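Local coordinates for HRDC domain-containing protein (Bifidobacterium adolescentis ATCC 15703, PDB 3CYM) that is of unknown function but resembles ribonuclease D and probably acts as a 3'-5' exonuclease on nucleic acid, at residues Ala153-Tyr158 and Glu301-Ile306; Ala235-Leu240 and Glu266-Lys271; Ile386-Gln391 and Gln414-Trp419. One frame throughout, in Å; residues are numbered along the deposited sequence.

Interaction 1 (Ala153-Tyr158 and Glu301-Ile306); sequences AADWSY and ERYAPI
Asp155 reaches from its loop toward Arg302 and Tyr303, meeting both tip to tip. Its CB comes no nearer than 4.1 Å to Arg302 NH1. A chi1 of -179° sets CG anti to the backbone N. Beyond it, the two carboxylate oxygens have different partners. Within the loop, Asp155 OD1 accepts from the backbone N of Ser157 in an Asx turn and, at 2.5 Å, from Ser157 OG, both donors coming from the same face of the carboxylate. OD2 serves the other segment and takes three donors. Tyr303 OH arrives on the syn side at 2.6 Å from Asp155 OD2, whereas Arg302 NH1 lies on the anti side, 2.8 Å from the same atom. Arg302 NH2 also reaches Asp155 OD2, at 3.1 Å, from above the carboxylate plane. In the conformer described, Arg302 being modelled in two, the guanidinium thus grips a single oxygen end-on with two nitrogens, its plane turned 69° from the carboxylate. Over one guanidinium face lies Tyr158, whose CD2 comes within 3.4 Å of Arg302 NE. This cluster of donors would be expected to stabilise a charged carboxylate. The contact joins the loop between strand 145-146 and helix 163-174 of the exonuclease region to the turn linking helices 296-301 and 304-307. Met299 of helix 296-301 packs against Asp155 and Tyr158, and Trp58 of strand 57-65 touches Ser157.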
loop_
_atom_site.group_PDB
_atom_site.type_symbol
_atom_site.label_atom_id
_atom_site.label_comp_id
_atom_site.label_asym_id
_atom_site.label_seq_id
_atom_site.Cartn_x
_atom_site.Cartn_y
_atom_site.Cartn_z
ATOM N N ALA A 153 2.022 2.041 -13.910
ATOM C CA ALA A 153 3.229 1.275 -13.583
ATOM C C ALA A 153 4.519 1.913 -14.119
ATOM O O ALA A 153 5.498 1.220 -14.401
ATOM C CB ALA A 153 3.086 -0.185 -14.053
ATOM N N ALA A 154 4.502 3.238 -14.242
ATOM C CA ALA A 154 5.636 4.019 -14.724
ATOM C C ALA A 154 6.763 4.110 -13.693
ATOM O O ALA A 154 6.543 3.979 -12.483
ATOM C CB ALA A 154 5.171 5.421 -15.118
ATOM N N ASP A 155 7.976 4.339 -14.179
ATOM C CA ASP A 155 9.074 4.666 -13.290
ATOM C C ASP A 155 9.025 6.157 -13.022
ATOM O O ASP A 155 9.575 6.941 -13.789
ATOM C CB ASP A 155 10.430 4.274 -13.888
ATOM C CG ASP A 155 11.593 4.583 -12.947
ATOM O OD1 ASP A 155 11.370 5.125 -11.846
ATOM O OD2 ASP A 155 12.745 4.303 -13.305
ATOM N N TRP A 156 8.394 6.545 -11.912
ATOM C CA TRP A 156 8.177 7.968 -11.611
ATOM C C TRP A 156 9.430 8.758 -11.265
ATOM O O TRP A 156 9.366 9.982 -11.124
ATOM C CB TRP A 156 7.090 8.146 -10.553
ATOM C CG TRP A 156 5.768 7.753 -11.100
ATOM C CD1 TRP A 156 5.146 6.542 -10.965
ATOM C CD2 TRP A 156 4.924 8.552 -11.935
ATOM N NE1 TRP A 156 3.943 6.550 -11.639
ATOM C CE2 TRP A 156 3.785 7.772 -12.249
ATOM C CE3 TRP A 156 5.006 9.863 -12.432
ATOM C CZ2 TRP A 156 2.734 8.259 -13.039
ATOM C CZ3 TRP A 156 3.953 10.346 -13.225
ATOM C CH2 TRP A 156 2.839 9.542 -13.517
ATOM N N SER A 157 10.566 8.064 -11.174
ATOM C CA SER A 157 11.871 8.709 -10.976
ATOM C C SER A 157 12.486 9.263 -12.261
ATOM O O SER A 157 13.537 9.901 -12.215
ATOM C CB SER A 157 12.855 7.741 -10.321
ATOM O OG SER A 157 13.251 6.726 -11.222
ATOM N N TYR A 158 11.839 9.005 -13.399
ATOM C CA TYR A 158 12.306 9.486 -14.699
ATOM C C TYR A 158 12.225 11.018 -14.758
ATOM O O TYR A 158 11.169 11.589 -14.527
ATOM C CB TYR A 158 11.462 8.863 -15.821
ATOM C CG TYR A 158 12.105 8.877 -17.198
ATOM C CD1 TYR A 158 12.027 10.007 -18.020
ATOM C CD2 TYR A 158 12.782 7.753 -17.686
ATOM C CE1 TYR A 158 12.621 10.025 -19.286
ATOM C CE2 TYR A 158 13.381 7.762 -18.957
ATOM C CZ TYR A 158 13.294 8.904 -19.747
ATOM O OH TYR A 158 13.870 8.930 -21.002
ATOM N N GLU A 301 15.959 -1.589 -18.107
ATOM C CA GLU A 301 17.341 -1.641 -18.614
ATOM C C GLU A 301 18.208 -0.431 -18.253
ATOM O O GLU A 301 19.444 -0.509 -18.293
ATOM C CB GLU A 301 17.366 -1.877 -20.131
ATOM C CG GLU A 301 17.239 -3.334 -20.555
ATOM C CD GLU A 301 18.284 -4.219 -19.912
ATOM O OE1 GLU A 301 17.901 -5.271 -19.373
ATOM O OE2 GLU A 301 19.484 -3.863 -19.941
ATOM N N ARG A 302 17.544 0.675 -17.908
ATOM C CA ARG A 302 18.194 1.886 -17.398
ATOM C C ARG A 302 18.961 1.633 -16.107
ATOM O O ARG A 302 19.898 2.360 -15.779
ATOM C CB ARG A 302 17.149 2.973 -17.139
ATOM C CG ARG A 302 16.752 3.764 -18.366
ATOM C CD ARG A 302 15.348 4.338 -18.256
ATOM N NE ARG A 302 15.195 5.347 -17.206
ATOM C CZ ARG A 302 14.549 5.151 -16.055
ATOM N NH1 ARG A 302 14.005 3.964 -15.779
ATOM N NH2 ARG A 302 14.450 6.142 -15.172
ATOM N N TYR A 303 18.543 0.607 -15.368
ATOM C CA TYR A 303 19.143 0.268 -14.081
ATOM C C TYR A 303 20.320 -0.690 -14.188
ATOM O O TYR A 303 20.928 -1.034 -13.170
ATOM C CB TYR A 303 18.075 -0.273 -13.124
ATOM C CG TYR A 303 17.118 0.811 -12.676
ATOM C CD1 TYR A 303 17.356 1.525 -11.506
ATOM C CD2 TYR A 303 16.000 1.151 -13.443
ATOM C CE1 TYR A 303 16.502 2.536 -11.099
ATOM C CE2 TYR A 303 15.133 2.156 -13.040
ATOM C CZ TYR A 303 15.395 2.845 -11.868
ATOM O OH TYR A 303 14.548 3.841 -11.447
ATOM N N ALA A 304 20.642 -1.094 -15.419
ATOM C CA ALA A 304 21.781 -1.986 -15.693
ATOM C C ALA A 304 23.131 -1.535 -15.115
ATOM O O ALA A 304 23.819 -2.365 -14.522
ATOM C CB ALA A 304 21.899 -2.311 -17.178
ATOM N N PRO A 305 23.514 -0.234 -15.265
ATOM C CA PRO A 305 24.771 0.201 -14.628
ATOM C C PRO A 305 24.831 0.092 -13.103
ATOM O O PRO A 305 25.921 -0.051 -12.552
ATOM C CB PRO A 305 24.886 1.669 -15.055
ATOM C CG PRO A 305 24.105 1.746 -16.319
ATOM C CD PRO A 305 22.923 0.876 -16.043
ATOM N N ILE A 306 23.682 0.161 -12.433
ATOM C CA ILE A 306 23.616 -0.085 -10.988
ATOM C C ILE A 306 23.711 -1.591 -10.732
ATOM O O ILE A 306 24.411 -2.031 -9.818
ATOM C CB ILE A 306 22.340 0.538 -10.322
ATOM C CG1 ILE A 306 22.438 2.063 -10.264
ATOM C CG2 ILE A 306 22.165 0.058 -8.887
ATOM C CD1 ILE A 306 21.797 2.780 -11.425
#

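Interaction 2 (Ala235-Leu240 and Glu266-Lys271); sequences AIVRAL and EVAKRK
Ile236, Val237 and Leu240 meet Val267 and Ala268 where two helices of the HRDC domain, a small helical bundle, pack side by side. The short axes approach to 9.0 Å and run roughly antiparallel, at 144°. Packing is closest at two places. Leu240 CD1 lies 3.5 Å from Val267 CG2, tighter than ordinary van der Waals contact, the two side chains crossing at a slant. One turn back along helix 231-250, Ile236 and Val237 meet Ala268, the CA atoms of Ile236 and Ala268 being 5.5 Å apart. Ala268 CB sits 3.8 Å from Val237 CG2, while Ile236 CG2 touches Ala268 CA at the same distance. With chi1 of -69°, Ile236 holds CG1 anti to its carbonyl carbon; CG2 faces Ala268, and CD1, at the end of the other branch, passes on to Lys271. Helix 312-323 adds Ala322 and Leu323 against Ile236, and Ile264 of helix 261-270 supports both Val237 and Leu240, extending the buried apolar layer. The other side of helix 261-270 is looser and open to solvent, carrying the exposed Lys269 and Arg270; Lys269 pairs there with Glu226. Lys271 bridges the two environments at the helix end, where its phi turns positive. Lys271 CG packs 3.9 Å from Ile236 CD1, but the amino group turns to polar partners. Lys271 NZ forms a salt bridge with Asp230 and donates to Ala268 O at 3.0 Å, nearly in line with that carbonyl bond.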
loop_
_atom_site.group_PDB
_atom_site.type_symbol
_atom_site.label_atom_id
_atom_site.label_comp_id
_atom_site.label_asym_id
_atom_site.label_seq_id
_atom_site.Cartn_x
_atom_site.Cartn_y
_atom_site.Cartn_z
ATOM N N ALA A 235 19.182 -20.016 6.916
ATOM C CA ALA A 235 20.272 -19.107 7.291
ATOM C C ALA A 235 20.904 -18.427 6.071
ATOM O O ALA A 235 21.307 -17.271 6.147
ATOM C CB ALA A 235 21.327 -19.843 8.076
ATOM N N ILE A 236 20.976 -19.152 4.957
ATOM C CA ILE A 236 21.474 -18.613 3.691
ATOM C C ILE A 236 20.484 -17.596 3.096
ATOM O O ILE A 236 20.880 -16.491 2.709
ATOM C CB ILE A 236 21.838 -19.765 2.687
ATOM C CG1 ILE A 236 23.071 -20.513 3.194
ATOM C CG2 ILE A 236 22.105 -19.228 1.289
ATOM C CD1 ILE A 236 23.294 -21.870 2.606
ATOM N N VAL A 237 19.207 -17.972 3.048
ATOM C CA VAL A 237 18.132 -17.067 2.629
ATOM C C VAL A 237 18.118 -15.782 3.474
ATOM O O VAL A 237 18.081 -14.683 2.927
ATOM C CB VAL A 237 16.751 -17.758 2.677
ATOM C CG1 VAL A 237 15.634 -16.755 2.434
ATOM C CG2 VAL A 237 16.683 -18.880 1.645
ATOM N N ARG A 238 18.179 -15.927 4.795
ATOM C CA ARG A 238 18.264 -14.786 5.701
ATOM C C ARG A 238 19.430 -13.862 5.375
ATOM O O ARG A 238 19.246 -12.651 5.272
ATOM C CB ARG A 238 18.383 -15.247 7.157
ATOM C CG ARG A 238 18.259 -14.113 8.157
ATOM C CD ARG A 238 18.247 -14.609 9.589
ATOM N NE ARG A 238 19.408 -15.444 9.908
ATOM C CZ ARG A 238 19.690 -15.903 11.126
ATOM N NH1 ARG A 238 20.762 -16.661 11.319
ATOM N NH2 ARG A 238 18.905 -15.601 12.156
ATOM N N ALA A 239 20.618 -14.445 5.206
ATOM C CA ALA A 239 21.849 -13.685 4.981
ATOM C C ALA A 239 21.841 -12.966 3.629
ATOM O O ALA A 239 22.239 -11.802 3.540
ATOM C CB ALA A 239 23.059 -14.600 5.101
ATOM N N LEU A 240 21.374 -13.664 2.592
ATOM C CA LEU A 240 21.231 -13.100 1.245
ATOM C C LEU A 240 20.184 -11.993 1.147
ATOM O O LEU A 240 20.454 -10.950 0.548
ATOM C CB LEU A 240 20.915 -14.197 0.226
ATOM C CG LEU A 240 22.071 -15.094 -0.230
ATOM C CD1 LEU A 240 21.495 -16.187 -1.076
ATOM C CD2 LEU A 240 23.125 -14.326 -1.021
ATOM N N GLU A 266 17.908 -21.137 -4.975
ATOM C CA GLU A 266 18.835 -22.035 -5.661
ATOM C C GLU A 266 20.128 -22.274 -4.880
ATOM O O GLU A 266 20.538 -23.424 -4.687
ATOM C CB GLU A 266 19.181 -21.470 -7.033
ATOM C CG GLU A 266 19.020 -22.454 -8.155
ATOM C CD GLU A 266 19.606 -21.951 -9.461
ATOM O OE1 GLU A 266 20.454 -22.666 -10.034
ATOM O OE2 GLU A 266 19.222 -20.845 -9.915
ATOM N N VAL A 267 20.755 -21.191 -4.416
ATOM C CA VAL A 267 22.028 -21.301 -3.696
ATOM C C VAL A 267 21.842 -21.791 -2.256
ATOM O O VAL A 267 22.762 -22.352 -1.664
ATOM C CB VAL A 267 22.877 -19.993 -3.752
ATOM C CG1 VAL A 267 23.263 -19.666 -5.168
ATOM C CG2 VAL A 267 22.131 -18.852 -3.183
ATOM N N ALA A 268 20.642 -21.602 -1.710
ATOM C CA ALA A 268 20.321 -22.110 -0.377
ATOM C C ALA A 268 20.143 -23.621 -0.416
ATOM O O ALA A 268 20.505 -24.315 0.531
ATOM C CB ALA A 268 19.081 -21.432 0.176
ATOM N N LYS A 269 19.593 -24.117 -1.524
ATOM C CA LYS A 269 19.499 -25.549 -1.797
ATOM C C LYS A 269 20.881 -26.157 -2.018
ATOM O O LYS A 269 21.259 -27.117 -1.352
ATOM C CB LYS A 269 18.650 -25.784 -3.045
ATOM C CG LYS A 269 17.152 -25.783 -2.820
ATOM C CD LYS A 269 16.472 -25.727 -4.180
ATOM C CE LYS A 269 15.056 -26.262 -4.139
ATOM N NZ LYS A 269 14.217 -25.435 -3.237
ATOM N N ARG A 270 21.643 -25.555 -2.926
ATOM C CA ARG A 270 22.892 -26.133 -3.403
ATOM C C ARG A 270 24.077 -25.946 -2.463
ATOM O O ARG A 270 24.990 -26.770 -2.458
ATOM C CB ARG A 270 23.237 -25.569 -4.776
ATOM C CG ARG A 270 22.369 -26.080 -5.899
ATOM C CD ARG A 270 23.274 -26.540 -7.025
ATOM N NE ARG A 270 22.780 -26.170 -8.342
ATOM C CZ ARG A 270 23.535 -26.123 -9.435
ATOM N NH1 ARG A 270 24.828 -26.410 -9.377
ATOM N NH2 ARG A 270 22.995 -25.777 -10.592
ATOM N N LYS A 271 24.054 -24.861 -1.685
ATOM C CA LYS A 271 25.143 -24.488 -0.764
ATOM C C LYS A 271 26.566 -24.576 -1.366
ATOM O O LYS A 271 27.340 -25.464 -0.991
ATOM C CB LYS A 271 25.062 -25.306 0.531
ATOM C CG LYS A 271 23.655 -25.470 1.087
ATOM C CD LYS A 271 23.676 -26.218 2.399
ATOM C CE LYS A 271 22.335 -26.148 3.091
ATOM N NZ LYS A 271 21.264 -26.677 2.218
#

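Interaction 3 (Ile386-Gln391 and Gln414-Trp419); sequences IVIKPQ and QGARDW. With GOL (glycerol), chain D.
Ile388 meets Ala416, and Trp419 meets the carbonyls of Ile386 and Val387, where two helix-to-helix connections of the C-terminal, HRDC-like helical domain come together. The chain leaves helix 384-387 at Ile388 on one side; on the other, helix 407-414 ends in a Schellman motif at Gly415, and Arg417 is the N-cap residue of the next helix. The apolar contact is small. Ile388 CG1 stands anti to the backbone N (chi1 -172°), and the CD1 beyond it meets Ala416 CB at 3.8 Å. Tyr392 and Leu393 of helix 390-397 fill in around this pair. Trp419 instead brings its six-membered ring against backbone oxygens: CH2 lies 3.7 Å from Ile386 O and 4.0 Å from Val387 O, both approached obliquely. The same indole stacks on Trp195, and its NE1 donates to Glu199, which ties the domain to helix 193-207.

Polar links between the segments run through a glycerol, probably left from the crystallisation liquor. Arg417 NH1 donates to its O1 at 3.1 Å, and NH2 adds a weak bond to that oxygen. At the other end, glycerol O3 lies 2.9 Å from Ile386 O, and the molecule is also hydrogen-bonded to Glu199. The Arg417 chain is bent at chi2 and chi3, and its guanidinium is fixed from several directions: NE pairs with Glu199, Tyr202 makes a cation-pi contact, and Arg417 NH2 donates to Gly415 O at 2.8 Å, an acceptor lying almost in the guanidinium plane.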
loop_
_atom_site.group_PDB
_atom_site.type_symbol
_atom_site.label_atom_id
_atom_site.label_comp_id
_atom_site.label_asym_id
_atom_site.label_seq_id
_atom_site.Cartn_x
_atom_site.Cartn_y
_atom_site.Cartn_z
ATOM N N ILE A 386 -16.225 -5.145 5.015
ATOM C CA ILE A 386 -16.262 -3.730 5.429
ATOM C C ILE A 386 -17.046 -3.542 6.746
ATOM O O ILE A 386 -16.652 -2.734 7.598
ATOM C CB ILE A 386 -16.797 -2.829 4.262
ATOM C CG1 ILE A 386 -15.772 -2.774 3.124
ATOM C CG2 ILE A 386 -17.145 -1.400 4.707
ATOM C CD1 ILE A 386 -14.445 -2.035 3.462
ATOM N N VAL A 387 -18.131 -4.308 6.908
ATOM C CA VAL A 387 -18.943 -4.341 8.142
ATOM C C VAL A 387 -18.068 -4.530 9.393
ATOM O O VAL A 387 -18.216 -3.809 10.383
ATOM C CB VAL A 387 -20.038 -5.456 8.070
ATOM C CG1 VAL A 387 -20.765 -5.598 9.386
ATOM C CG2 VAL A 387 -21.043 -5.149 6.983
ATOM N N ILE A 388 -17.157 -5.502 9.321
ATOM C CA ILE A 388 -16.096 -5.708 10.306
ATOM C C ILE A 388 -15.011 -6.558 9.650
ATOM O O ILE A 388 -15.321 -7.385 8.784
ATOM C CB ILE A 388 -16.622 -6.354 11.631
ATOM C CG1 ILE A 388 -15.523 -6.378 12.708
ATOM C CG2 ILE A 388 -17.262 -7.726 11.373
ATOM C CD1 ILE A 388 -16.039 -6.388 14.107
ATOM N N LYS A 389 -13.752 -6.329 10.038
ATOM C CA LYS A 389 -12.613 -7.093 9.518
ATOM C C LYS A 389 -12.728 -8.568 9.871
ATOM O O LYS A 389 -12.781 -8.915 11.051
ATOM C CB LYS A 389 -11.282 -6.541 10.027
ATOM C CG LYS A 389 -10.071 -7.147 9.323
ATOM C CD LYS A 389 -8.776 -6.510 9.781
ATOM C CE LYS A 389 -7.576 -7.273 9.260
ATOM N NZ LYS A 389 -6.336 -6.844 9.980
ATOM N N PRO A 390 -12.766 -9.435 8.838
ATOM C CA PRO A 390 -12.925 -10.875 8.973
ATOM C C PRO A 390 -12.016 -11.513 10.018
ATOM O O PRO A 390 -12.460 -12.418 10.722
ATOM C CB PRO A 390 -12.591 -11.376 7.576
ATOM C CG PRO A 390 -13.125 -10.297 6.704
ATOM C CD PRO A 390 -12.684 -9.052 7.414
ATOM N N GLN A 391 -10.780 -11.024 10.132
ATOM C CA GLN A 391 -9.813 -11.544 11.114
ATOM C C GLN A 391 -10.232 -11.331 12.579
ATOM O O GLN A 391 -9.902 -12.152 13.450
ATOM C CB GLN A 391 -8.406 -10.974 10.855
ATOM C CG GLN A 391 -7.258 -11.669 11.608
ATOM C CD GLN A 391 -7.092 -13.152 11.250
ATOM O OE1 GLN A 391 -7.321 -13.561 10.116
ATOM N NE2 GLN A 391 -6.679 -13.948 12.220
ATOM N N GLN A 414 -9.650 -5.271 19.555
ATOM C CA GLN A 414 -9.067 -5.758 18.299
ATOM C C GLN A 414 -8.763 -4.617 17.330
ATOM O O GLN A 414 -7.857 -4.718 16.494
ATOM C CB GLN A 414 -9.992 -6.781 17.621
ATOM C CG GLN A 414 -9.964 -8.170 18.236
ATOM C CD GLN A 414 -8.722 -8.958 17.867
ATOM O OE1 GLN A 414 -8.569 -9.393 16.732
ATOM N NE2 GLN A 414 -7.832 -9.149 18.830
ATOM N N GLY A 415 -9.528 -3.536 17.447
ATOM C CA GLY A 415 -9.350 -2.358 16.605
ATOM C C GLY A 415 -10.557 -2.010 15.753
ATOM O O GLY A 415 -10.463 -1.149 14.869
ATOM N N ALA A 416 -11.682 -2.686 16.004
ATOM C CA ALA A 416 -12.944 -2.365 15.333
ATOM C C ALA A 416 -13.506 -1.051 15.829
ATOM O O ALA A 416 -13.419 -0.722 17.013
ATOM C CB ALA A 416 -13.975 -3.478 15.524
ATOM N N ARG A 417 -14.122 -0.319 14.914
ATOM C CA ARG A 417 -14.660 0.995 15.215
ATOM C C ARG A 417 -15.950 0.888 16.002
ATOM O O ARG A 417 -16.602 -0.160 15.994
ATOM C CB ARG A 417 -14.866 1.785 13.922
ATOM C CG ARG A 417 -13.648 2.585 13.500
ATOM C CD ARG A 417 -12.455 1.698 13.199
ATOM N NE ARG A 417 -12.515 1.207 11.828
ATOM C CZ ARG A 417 -11.938 0.094 11.391
ATOM N NH1 ARG A 417 -12.058 -0.238 10.115
ATOM N NH2 ARG A 417 -11.257 -0.692 12.211
ATOM N N ASP A 418 -16.297 1.972 16.692
ATOM C CA ASP A 418 -17.515 2.036 17.491
ATOM C C ASP A 418 -18.771 1.683 16.701
ATOM O O ASP A 418 -19.628 0.976 17.215
ATOM C CB ASP A 418 -17.677 3.418 18.131
ATOM C CG ASP A 418 -16.556 3.760 19.097
ATOM O OD1 ASP A 418 -15.729 2.875 19.420
ATOM O OD2 ASP A 418 -16.509 4.930 19.537
ATOM N N TRP A 419 -18.877 2.155 15.457
ATOM C CA TRP A 419 -20.054 1.853 14.634
ATOM C C TRP A 419 -20.156 0.368 14.279
ATOM O O TRP A 419 -21.258 -0.167 14.172
ATOM C CB TRP A 419 -20.117 2.719 13.370
ATOM C CG TRP A 419 -19.092 2.406 12.298
ATOM C CD1 TRP A 419 -17.853 2.963 12.165
ATOM C CD2 TRP A 419 -19.233 1.486 11.204
ATOM N NE1 TRP A 419 -17.207 2.445 11.068
ATOM C CE2 TRP A 419 -18.036 1.545 10.450
ATOM C CE3 TRP A 419 -20.254 0.622 10.783
ATOM C CZ2 TRP A 419 -17.821 0.755 9.310
ATOM C CZ3 TRP A 419 -20.046 -0.154 9.643
ATOM C CH2 TRP A 419 -18.837 -0.084 8.923
HETATM C C1 GOL D . -11.227 -3.071 8.423
HETATM O O1 GOL D . -11.112 -3.128 9.830
HETATM C C2 GOL D . -12.702 -2.951 8.058
HETATM O O2 GOL D . -13.088 -4.131 7.401
HETATM C C3 GOL D . -12.928 -1.747 7.146
HETATM O O3 GOL D . -14.184 -1.168 7.432
#

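The three contacts are widely separated and share no residues. Interactions 1 and 2 have centres 28 Å apart, and the centre of interaction 3 is about 40 Å from each of theirs. Along the chain, interaction 1 joins the exonuclease region to the turn between helices 296-301 and 304-307, and the whole of interaction 2 falls between its two halves; interaction 3 follows later. Interaction 1 therefore links separate parts of the molecule, whereas interaction 2 lies within the HRDC domain and interaction 3 within the separate C-terminal HRDC-like domain. Interactions 1 and 3 lie on opposite sides of the chain's centre. The sodium site of Asp44, Glu46 and Asp172 belongs to the exonuclease region.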